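Local structure of D-glycerate 3-kinase (Cryptococcus neoformans var. grubii serotype A, 6CKG) at residues P102-L107 / R225-S230; M217-L222 / Y291-E296; R110-T115 / H229-N234; M82-F87 / W182-G187. The protein probably acts as a kinase that phosphorylates D-glycerate at its 3-hydroxyl. All blocks are in the same frame, centred on the assembly; numbering follows the deposited sequence. Where two conformers were deposited one is given.

Contact 1: P102-L107 / R225-S230; sequences PDNPLL and RSTLHS
N104 and L106 pack against T227 where the loop following helix 91-100 meets the first turns of helix 225-236, a mostly van der Waals contact near the protein surface with one water at its polar border. It illustrates how a loop can rest on a helix through one threonine methyl. T227 holds CG2 anti to its backbone N, and this methyl lies 3.3 Å from N104 OD1. The same methyl is 3.8 Å from L106 CD1; the leucine and threonine side chains cross at about a right angle. On the other branch, T227 OG1 sits 3.7 Å from P105 CD.

N104 is the pivot. With CG anti to the backbone N (chi1 -171°), its amide faces the helix, and ND2 approaches S230 CB at 3.5 Å. The water at this edge accepts from N104 ND2 at 3.0 Å; in the conformer described S230 OG lies 2.6 Å from it, so the bridge to the helix is tentative. The other end of the amide is turned back into its own loop. OD1 takes weak bonds from L106 N (2.9 Å) and L107 N, while N104 O accepts L107 N. Beyond the two segments, P105 and L106 also lean on Y223. Asparagine side-chain oxygen bonded to the backbone N two residues on marks an Asx turn, its defining L106 N to N104 OD1 bond weak, at the place where the loop meets helix 225-236.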
# COMPACT_ATOMS: atom_id res chain seq x y z
N PRO A 102 -8.09 14.62 -18.84
CA PRO A 102 -9.32 15.23 -18.32
C PRO A 102 -10.53 14.31 -18.32
O PRO A 102 -11.45 14.52 -17.53
CB PRO A 102 -9.56 16.43 -19.26
CG PRO A 102 -8.37 16.46 -20.21
CD PRO A 102 -7.76 15.09 -20.19
N ASP A 103 -10.56 13.30 -19.19
CA ASP A 103 -11.68 12.37 -19.23
C ASP A 103 -11.49 11.17 -18.31
O ASP A 103 -12.31 10.25 -18.35
CB ASP A 103 -11.92 11.89 -20.65
CG ASP A 103 -12.25 13.02 -21.59
OD1 ASP A 103 -13.20 13.78 -21.27
OD2 ASP A 103 -11.56 13.17 -22.61
N ASN A 104 -10.44 11.14 -17.49
CA ASN A 104 -10.23 10.01 -16.60
C ASN A 104 -10.60 10.43 -15.18
O ASN A 104 -9.80 11.10 -14.50
CB ASN A 104 -8.78 9.52 -16.66
CG ASN A 104 -8.57 8.21 -15.91
OD1 ASN A 104 -9.15 8.00 -14.84
ND2 ASN A 104 -7.76 7.33 -16.46
N PRO A 105 -11.78 10.07 -14.69
CA PRO A 105 -12.17 10.46 -13.33
C PRO A 105 -11.27 9.90 -12.25
O PRO A 105 -11.18 10.48 -11.16
CB PRO A 105 -13.59 9.90 -13.20
CG PRO A 105 -13.63 8.76 -14.17
CD PRO A 105 -12.81 9.24 -15.34
N LEU A 106 -10.62 8.76 -12.50
CA LEU A 106 -9.75 8.19 -11.48
C LEU A 106 -8.47 8.99 -11.29
O LEU A 106 -7.87 8.94 -10.21
CB LEU A 106 -9.44 6.72 -11.83
CG LEU A 106 -10.68 5.84 -11.76
CD1 LEU A 106 -10.38 4.33 -12.00
CD2 LEU A 106 -11.36 6.06 -10.40
N LEU A 107 -8.04 9.76 -12.30
CA LEU A 107 -6.83 10.56 -12.20
C LEU A 107 -7.12 12.03 -11.88
O LEU A 107 -6.21 12.87 -11.96
CB LEU A 107 -6.01 10.45 -13.48
CG LEU A 107 -5.57 9.02 -13.81
CD1 LEU A 107 -4.96 8.93 -15.20
CD2 LEU A 107 -4.57 8.51 -12.74
N ARG A 225 -13.59 1.47 -20.43
CA ARG A 225 -12.43 0.62 -20.67
C ARG A 225 -11.15 1.44 -20.80
O ARG A 225 -10.10 1.04 -20.29
CB ARG A 225 -12.69 -0.24 -21.93
CG ARG A 225 -13.73 -1.37 -21.69
CD ARG A 225 -14.17 -2.14 -22.97
NE ARG A 225 -13.02 -2.38 -23.83
CZ ARG A 225 -12.78 -1.71 -24.95
NH1 ARG A 225 -11.68 -1.98 -25.64
NH2 ARG A 225 -13.64 -0.80 -25.39
N SER A 226 -11.21 2.62 -21.43
CA SER A 226 -10.00 3.43 -21.56
C SER A 226 -9.53 3.97 -20.20
O SER A 226 -8.33 4.05 -19.94
CB SER A 226 -10.22 4.57 -22.55
OG SER A 226 -11.15 5.50 -22.06
N THR A 227 -10.47 4.35 -19.33
CA THR A 227 -10.06 4.78 -18.00
C THR A 227 -9.33 3.66 -17.26
O THR A 227 -8.28 3.89 -16.64
CB THR A 227 -11.28 5.25 -17.18
OG1 THR A 227 -11.68 6.55 -17.61
CG2 THR A 227 -10.93 5.32 -15.66
N LEU A 228 -9.86 2.44 -17.33
CA LEU A 228 -9.24 1.33 -16.62
C LEU A 228 -7.89 0.96 -17.23
O LEU A 228 -6.94 0.64 -16.50
CB LEU A 228 -10.17 0.12 -16.59
CG LEU A 228 -11.52 0.33 -15.90
CD1 LEU A 228 -12.46 -0.84 -16.13
CD2 LEU A 228 -11.33 0.60 -14.41
N HIS A 229 -7.77 1.00 -18.56
CA HIS A 229 -6.50 0.70 -19.20
C HIS A 229 -5.41 1.68 -18.78
O HIS A 229 -4.25 1.29 -18.62
CB HIS A 229 -6.66 0.72 -20.73
CG HIS A 229 -7.20 -0.56 -21.31
ND1 HIS A 229 -6.55 -1.77 -21.18
CD2 HIS A 229 -8.29 -0.80 -22.09
CE1 HIS A 229 -7.23 -2.71 -21.83
NE2 HIS A 229 -8.29 -2.14 -22.39
N SER A 230 -5.78 2.97 -18.61
CA SER A 230 -4.82 3.98 -18.17
C SER A 230 -4.26 3.65 -16.79
O SER A 230 -3.05 3.72 -16.56
CB SER A 230 -5.47 5.36 -18.16
OG SER A 230 -5.90 5.73 -19.45
O HOH W 1 -7.10 8.02 -19.31

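Contact 2: M217-L222 / Y291-E296; sequences MPTILL and YMPSYE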
# COMPACT_ATOMS: atom_id res chain seq x y z
N MET A 217 -22.84 -4.57 -7.61
CA MET A 217 -22.30 -4.37 -8.95
C MET A 217 -20.79 -4.26 -8.90
O MET A 217 -20.26 -3.54 -8.05
CB MET A 217 -22.90 -3.11 -9.56
CG MET A 217 -22.51 -2.85 -11.01
SD MET A 217 -22.71 -1.11 -11.46
CE MET A 217 -23.16 -1.23 -13.18
N PRO A 218 -20.05 -4.95 -9.77
CA PRO A 218 -18.60 -4.72 -9.83
C PRO A 218 -18.30 -3.28 -10.21
O PRO A 218 -18.85 -2.74 -11.18
CB PRO A 218 -18.12 -5.72 -10.90
CG PRO A 218 -19.21 -6.78 -10.93
CD PRO A 218 -20.48 -6.02 -10.69
N THR A 219 -17.43 -2.63 -9.43
CA THR A 219 -17.22 -1.20 -9.63
C THR A 219 -16.48 -0.89 -10.93
O THR A 219 -16.55 0.25 -11.40
CB THR A 219 -16.46 -0.60 -8.46
OG1 THR A 219 -15.16 -1.20 -8.37
CG2 THR A 219 -17.22 -0.84 -7.17
N ILE A 220 -15.78 -1.86 -11.53
CA ILE A 220 -15.12 -1.55 -12.80
C ILE A 220 -16.15 -1.15 -13.85
O ILE A 220 -15.83 -0.38 -14.77
CB ILE A 220 -14.25 -2.72 -13.29
CG1 ILE A 220 -15.07 -3.99 -13.48
CG2 ILE A 220 -13.07 -2.95 -12.34
CD1 ILE A 220 -14.27 -5.16 -14.11
N LEU A 221 -17.39 -1.63 -13.73
CA LEU A 221 -18.44 -1.26 -14.67
C LEU A 221 -18.84 0.20 -14.54
O LEU A 221 -19.58 0.69 -15.40
CB LEU A 221 -19.68 -2.14 -14.49
CG LEU A 221 -19.51 -3.64 -14.79
CD1 LEU A 221 -20.83 -4.36 -14.62
CD2 LEU A 221 -18.97 -3.85 -16.20
N LEU A 222 -18.39 0.91 -13.49
CA LEU A 222 -18.65 2.34 -13.40
C LEU A 222 -17.76 3.16 -14.31
O LEU A 222 -17.99 4.36 -14.47
CB LEU A 222 -18.47 2.82 -11.95
CG LEU A 222 -19.44 2.27 -10.89
CD1 LEU A 222 -18.89 2.55 -9.50
CD2 LEU A 222 -20.83 2.88 -11.06
N TYR A 291 -11.42 3.49 -5.46
CA TYR A 291 -10.39 2.50 -5.15
C TYR A 291 -10.79 1.08 -5.53
O TYR A 291 -9.92 0.29 -5.92
CB TYR A 291 -10.06 2.53 -3.65
CG TYR A 291 -9.35 3.79 -3.22
CD1 TYR A 291 -10.07 4.96 -2.96
CD2 TYR A 291 -7.96 3.82 -3.09
CE1 TYR A 291 -9.42 6.13 -2.58
CE2 TYR A 291 -7.31 4.97 -2.71
CZ TYR A 291 -8.04 6.12 -2.45
OH TYR A 291 -7.38 7.26 -2.08
N MET A 292 -12.07 0.73 -5.39
CA MET A 292 -12.52 -0.64 -5.62
C MET A 292 -12.14 -1.23 -6.99
O MET A 292 -11.84 -2.43 -7.04
CB MET A 292 -14.04 -0.73 -5.43
CG MET A 292 -14.46 -1.21 -4.06
SD MET A 292 -13.85 -2.86 -3.66
CE MET A 292 -12.95 -2.46 -2.17
N PRO A 293 -12.15 -0.48 -8.10
CA PRO A 293 -11.71 -1.11 -9.37
C PRO A 293 -10.28 -1.62 -9.30
O PRO A 293 -9.96 -2.63 -9.94
CB PRO A 293 -11.85 0.02 -10.40
CG PRO A 293 -12.67 1.06 -9.77
CD PRO A 293 -12.54 0.92 -8.30
N SER A 294 -9.42 -0.96 -8.52
CA SER A 294 -8.04 -1.44 -8.40
C SER A 294 -7.97 -2.75 -7.63
O SER A 294 -7.18 -3.62 -7.98
CB SER A 294 -7.17 -0.37 -7.73
OG SER A 294 -6.84 0.66 -8.65
N TYR A 295 -8.75 -2.87 -6.55
CA TYR A 295 -8.86 -4.15 -5.85
C TYR A 295 -9.36 -5.24 -6.78
O TYR A 295 -8.82 -6.35 -6.81
CB TYR A 295 -9.79 -4.03 -4.64
CG TYR A 295 -9.26 -3.22 -3.47
CD1 TYR A 295 -8.41 -3.78 -2.53
CD2 TYR A 295 -9.66 -1.90 -3.28
CE1 TYR A 295 -7.94 -3.04 -1.44
CE2 TYR A 295 -9.19 -1.15 -2.20
CZ TYR A 295 -8.33 -1.73 -1.29
OH TYR A 295 -7.88 -0.98 -0.22
N GLU A 296 -10.42 -4.94 -7.54
CA GLU A 296 -11.03 -5.94 -8.42
C GLU A 296 -10.06 -6.43 -9.49
O GLU A 296 -9.98 -7.63 -9.76
CB GLU A 296 -12.29 -5.38 -9.07
CG GLU A 296 -13.41 -5.07 -8.07
CD GLU A 296 -14.61 -4.39 -8.71
OE1 GLU A 296 -14.71 -4.38 -9.95
OE2 GLU A 296 -15.47 -3.87 -7.97
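T219 turns OG1 into the crowded position between its backbone N and carbonyl carbon (chi1 63°), while E296 sets CG anti to its carbonyl carbon and runs extended from there (chi2 174°), and the two side chains meet obliquely. The result exemplifies a carboxylate serving the start of a short helical turn. OE2 of E296 is gripped twice: T219 N reaches its syn lone pair at 2.7 Å, and T219 OG1 donates to OE2, also at 2.7 Å, from well above the carboxylate plane. The second oxygen, OE1, accepts I220 N at 3.2 Å from the syn side but tilted out of the plane. Three donors thus fix the rotation of the carboxylate over the first residues of the 3-10 segment 219-222, where a negative charge would be expected to suit the dipole of the turn.

Apolar atoms flank the clasp on the P293 and M292 side. I220 CG2 lies 3.8 Å from P293 CB, and T219 OG1 is 3.2 Å from M292 CB. Helix 281-298 is kinked here: neither P293 N, which has no hydrogen, nor S294 N makes the usual bond to the residue four back, and S294 N bonds Y291 O instead. The loop between helices 191-204 and 225-236 packs among three helices: E296 and P293 of helix 281-298 receive it, A201 of helix 191-204 packs on P218 and I220, and W260 of helix 258-273 lies against T219.

Contact 3: R110-T115 / H229-N234; sequences RGPAGT and HSINQN
A type II beta turn, P112 to T115, presents its A113 corner to I231 and N234 near the C-terminal part of helix 225-236. The direct polar link is made by the N234 amide: ND2 donates to A113 O at 2.9 Å with an N-H...O angle of 163°. That oxygen lies nearly in the amide plane of N234, whereas the donor stands tilted from the plane of the A113 carbonyl. In N234 chi1 (-70°) sets CG anti to the carbonyl carbon, and the amide beyond it has ND2 3.4 Å from G114 CA. Beside this bond the side chains pack through carbon: A113 CB lies 3.9 Å from I231 CG2, and the other branch of the isoleucine brings CD1 to 4.2 Å from P112 CB.

The turn is a worked case of a loop braced by its own internal bonds as well as by the helix. G114 occupies the third position of the type II turn with a positive phi of 112°, a conformation that glycine takes readily. P112 O accepts both T115 N and T115 OG1, the hydroxyl at 2.7 Å in the carbonyl plane. T115 OG1 in turn accepts G111 N at 2.9 Å, so one threonine laces the turn to the residue ahead of it. The loop joins helices 91-100 and 118-129 and is held from further sides: Y238 OH bonds G114 N, while R290 of helix 281-298 bonds R110 O through NH2 and also touches P112. F298 of that same helix packs on I231.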
# COMPACT_ATOMS: atom_id res chain seq x y z
N ARG A 110 -5.74 12.45 -6.12
CA ARG A 110 -4.87 11.41 -5.59
C ARG A 110 -5.62 10.09 -5.41
O ARG A 110 -6.84 10.05 -5.19
CB ARG A 110 -4.28 11.82 -4.24
CG ARG A 110 -5.29 11.82 -3.10
CD ARG A 110 -4.73 12.48 -1.83
NE ARG A 110 -5.64 12.29 -0.71
CZ ARG A 110 -6.25 13.27 -0.04
NH1 ARG A 110 -6.04 14.54 -0.36
NH2 ARG A 110 -7.07 12.97 0.96
N GLY A 111 -4.86 8.99 -5.44
CA GLY A 111 -5.39 7.70 -5.07
C GLY A 111 -4.76 6.56 -5.84
O GLY A 111 -3.91 5.82 -5.33
N PRO A 112 -5.18 6.39 -7.08
CA PRO A 112 -4.84 5.18 -7.84
C PRO A 112 -3.46 5.29 -8.47
O PRO A 112 -2.78 6.31 -8.37
CB PRO A 112 -5.94 5.11 -8.91
CG PRO A 112 -6.39 6.49 -9.07
CD PRO A 112 -6.25 7.16 -7.73
N ALA A 113 -3.05 4.18 -9.10
CA ALA A 113 -1.80 4.10 -9.84
C ALA A 113 -1.67 5.26 -10.81
O ALA A 113 -2.57 5.52 -11.62
CB ALA A 113 -1.72 2.75 -10.58
N GLY A 114 -0.53 5.94 -10.73
CA GLY A 114 -0.26 7.14 -11.49
C GLY A 114 -0.17 8.39 -10.64
O GLY A 114 0.45 9.38 -11.06
N THR A 115 -0.79 8.39 -9.46
CA THR A 115 -0.84 9.56 -8.60
C THR A 115 0.26 9.58 -7.53
O THR A 115 0.20 10.39 -6.62
CB THR A 115 -2.22 9.67 -7.93
OG1 THR A 115 -2.40 8.58 -7.01
CG2 THR A 115 -3.37 9.66 -8.99
N HIS A 229 -7.77 1.00 -18.56
CA HIS A 229 -6.50 0.70 -19.20
C HIS A 229 -5.41 1.68 -18.78
O HIS A 229 -4.25 1.29 -18.62
CB HIS A 229 -6.66 0.72 -20.73
CG HIS A 229 -7.20 -0.56 -21.31
ND1 HIS A 229 -6.55 -1.77 -21.18
CD2 HIS A 229 -8.29 -0.80 -22.09
CE1 HIS A 229 -7.23 -2.71 -21.83
NE2 HIS A 229 -8.29 -2.14 -22.39
N SER A 230 -5.78 2.97 -18.61
CA SER A 230 -4.82 3.98 -18.17
C SER A 230 -4.26 3.65 -16.79
O SER A 230 -3.05 3.72 -16.56
CB SER A 230 -5.47 5.36 -18.16
OG SER A 230 -5.90 5.73 -19.45
N ILE A 231 -5.13 3.31 -15.84
CA ILE A 231 -4.63 2.93 -14.51
C ILE A 231 -3.73 1.71 -14.61
O ILE A 231 -2.67 1.63 -13.96
CB ILE A 231 -5.80 2.70 -13.54
CG1 ILE A 231 -6.72 3.93 -13.49
CG2 ILE A 231 -5.28 2.32 -12.14
CD1 ILE A 231 -5.99 5.22 -13.07
N ASN A 232 -4.13 0.72 -15.42
CA ASN A 232 -3.33 -0.48 -15.64
C ASN A 232 -1.94 -0.13 -16.16
O ASN A 232 -0.93 -0.65 -15.68
CB ASN A 232 -4.06 -1.39 -16.65
CG ASN A 232 -3.41 -2.77 -16.80
OD1 ASN A 232 -3.05 -3.40 -15.81
ND2 ASN A 232 -3.26 -3.23 -18.04
N GLN A 233 -1.88 0.73 -17.18
CA GLN A 233 -0.60 1.15 -17.74
C GLN A 233 0.23 1.91 -16.72
O GLN A 233 1.46 1.77 -16.67
CB GLN A 233 -0.84 2.03 -18.97
CG GLN A 233 0.36 2.13 -19.88
CD GLN A 233 0.62 0.83 -20.61
OE1 GLN A 233 -0.32 0.09 -20.92
NE2 GLN A 233 1.88 0.52 -20.87
N ASN A 234 -0.43 2.76 -15.92
CA ASN A 234 0.26 3.42 -14.81
C ASN A 234 0.86 2.40 -13.85
O ASN A 234 1.99 2.58 -13.39
CB ASN A 234 -0.72 4.33 -14.07
CG ASN A 234 -1.11 5.55 -14.88
OD1 ASN A 234 -0.63 5.76 -15.99
ND2 ASN A 234 -2.02 6.34 -14.34

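Contact 4: M82-F87 / W182-G187; sequences MSLDDF and WMNGFG. With EDO (1,2-ethanediol), chain C.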
# COMPACT_ATOMS: atom_id res chain seq x y z
N MET A 82 7.93 3.22 5.39
CA MET A 82 7.45 3.97 4.23
C MET A 82 5.97 3.65 4.03
O MET A 82 5.60 2.48 3.87
CB MET A 82 8.23 3.61 2.97
CG MET A 82 9.55 4.32 2.84
SD MET A 82 10.54 3.75 1.46
CE MET A 82 9.42 4.03 0.07
N SER A 83 5.14 4.69 4.02
CA SER A 83 3.72 4.56 3.71
C SER A 83 3.46 5.13 2.33
O SER A 83 3.87 6.26 2.04
CB SER A 83 2.87 5.28 4.75
OG SER A 83 3.19 4.82 6.04
N LEU A 84 2.78 4.36 1.48
CA LEU A 84 2.58 4.78 0.09
C LEU A 84 1.94 6.16 -0.02
O LEU A 84 2.32 6.96 -0.89
CB LEU A 84 1.72 3.74 -0.63
CG LEU A 84 1.46 4.00 -2.11
CD1 LEU A 84 2.78 3.90 -2.86
CD2 LEU A 84 0.46 2.96 -2.63
N ASP A 85 0.98 6.48 0.85
CA ASP A 85 0.28 7.76 0.75
C ASP A 85 1.20 8.95 1.00
O ASP A 85 0.91 10.05 0.54
CB ASP A 85 -0.87 7.82 1.74
CG ASP A 85 -1.96 6.83 1.45
OD1 ASP A 85 -1.77 5.92 0.60
OD2 ASP A 85 -3.02 6.97 2.09
N ASP A 86 2.30 8.76 1.74
CA ASP A 86 3.22 9.87 1.94
C ASP A 86 4.00 10.20 0.68
O ASP A 86 4.72 11.21 0.66
CB ASP A 86 4.19 9.57 3.09
CG ASP A 86 3.53 9.68 4.43
OD1 ASP A 86 2.89 10.72 4.68
OD2 ASP A 86 3.62 8.70 5.22
N PHE A 87 3.87 9.38 -0.35
CA PHE A 87 4.59 9.53 -1.61
C PHE A 87 3.66 9.91 -2.77
O PHE A 87 4.05 9.79 -3.94
CB PHE A 87 5.34 8.24 -1.92
CG PHE A 87 6.52 7.99 -1.00
CD1 PHE A 87 6.34 7.38 0.24
CD2 PHE A 87 7.79 8.36 -1.38
CE1 PHE A 87 7.42 7.17 1.08
CE2 PHE A 87 8.88 8.15 -0.53
CZ PHE A 87 8.70 7.56 0.69
N TRP A 182 -2.23 0.69 0.41
CA TRP A 182 -3.48 0.03 0.06
C TRP A 182 -3.35 -0.79 -1.23
O TRP A 182 -4.09 -1.76 -1.42
CB TRP A 182 -4.60 1.07 -0.07
CG TRP A 182 -4.51 1.90 -1.32
CD1 TRP A 182 -3.79 3.05 -1.49
CD2 TRP A 182 -5.14 1.63 -2.59
NE1 TRP A 182 -3.95 3.53 -2.77
CE2 TRP A 182 -4.77 2.67 -3.47
CE3 TRP A 182 -6.00 0.62 -3.05
CZ2 TRP A 182 -5.22 2.74 -4.79
CZ3 TRP A 182 -6.44 0.68 -4.37
CH2 TRP A 182 -6.05 1.73 -5.23
N MET A 183 -2.44 -0.41 -2.11
CA MET A 183 -2.24 -1.12 -3.37
C MET A 183 -0.83 -1.67 -3.51
O MET A 183 -0.40 -1.97 -4.63
CB MET A 183 -2.57 -0.20 -4.56
CG MET A 183 -1.81 1.15 -4.55
SD MET A 183 -1.85 2.12 -6.10
CE MET A 183 -0.51 1.34 -7.00
N ASN A 184 -0.08 -1.79 -2.41
CA ASN A 184 1.29 -2.27 -2.54
C ASN A 184 1.29 -3.69 -3.11
O ASN A 184 0.51 -4.54 -2.68
CB ASN A 184 2.02 -2.22 -1.18
CG ASN A 184 2.67 -0.87 -0.93
OD1 ASN A 184 2.25 0.14 -1.51
ND2 ASN A 184 3.70 -0.84 -0.08
N GLY A 185 2.14 -3.92 -4.10
CA GLY A 185 2.20 -5.23 -4.71
C GLY A 185 1.14 -5.50 -5.78
O GLY A 185 1.24 -6.51 -6.49
N PHE A 186 0.15 -4.63 -5.95
CA PHE A 186 -0.85 -4.83 -7.01
C PHE A 186 -0.15 -4.98 -8.35
O PHE A 186 0.78 -4.24 -8.67
CB PHE A 186 -1.83 -3.66 -7.06
CG PHE A 186 -2.90 -3.73 -6.01
CD1 PHE A 186 -2.78 -4.58 -4.93
CD2 PHE A 186 -4.04 -2.94 -6.12
CE1 PHE A 186 -3.77 -4.64 -3.95
CE2 PHE A 186 -5.04 -2.99 -5.15
CZ PHE A 186 -4.91 -3.85 -4.07
N GLY A 187 -0.60 -5.98 -9.13
CA GLY A 187 0.02 -6.28 -10.41
C GLY A 187 -0.82 -5.85 -11.61
O GLY A 187 -2.05 -5.98 -11.64
C1 EDO C . 7.27 8.94 6.34
O1 EDO C . 6.19 9.89 6.32
C2 EDO C . 7.18 8.05 5.11
O2 EDO C . 5.94 7.33 5.14
O HOH W 2 -2.05 3.38 1.49
O HOH W 3 -2.18 5.95 -2.12
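L84 of the 82-87 segment plugs against M183 and N184 just past the ends of two neighbouring parallel strands, 79-83 and 176-180, of a P-loop NTPase-type sheet with strand order 2-3-1-4-5. Segments at the C-terminal ends of such strands commonly line the active-site cleft, and the pairing here shows how one side can be close-packed while the other is wet. The tight part is centred on a single methyl. L84 carries CG anti to its backbone N (chi1 -177°), and CD2 lies only 3.5 Å from M183 CG, closer than carbons usually pack; the two side chains cross at about a right angle. N184 slides past the leucine in the opposite direction, leaving OD1 3.5 Å from L84 CD2, buried and without a polar partner in the model.

The looser side belongs to D85 and W182, whose nearest atoms, OD1 and CD1, stand 4.1 Å apart at the indole edge. Two waters span the gap. Both donate to D85 OD1; one accepts W182 N at 2.9 Å and the other, weakly, W182 NE1, while D85 OD2 forms a salt bridge with K154. On the flank of the first segment an ethanediol, probably from the crystallisation liquor, is bound: S83 N donates to its O2 at 3.0 Å with an angle of 164°, and that O2 donates to D86 OD2 at 2.7 Å.

Overall arrangement
Contacts 1 and 3 hold the same two elements together, the loop between helices 91-100 and 118-129 and successive turns of helix 225-236, and their centres are 8 Å apart. Contact 1 is the more peripheral and rests mainly on a threonine methyl, with a tentative water bridge; contact 3, buried, adds a direct amide-to-carbonyl bond. Contact 2 is also buried, yet is dominated by a carboxylate, and touches contact 1 through L228 on I220 and P293. Contact 4 lies nearest the chain centre, at the strand ends, with hydrophobic packing beside bridging waters. W182 connects it outward, meeting Y291, S294 and Y295 of contact 2 and G111 of contact 3.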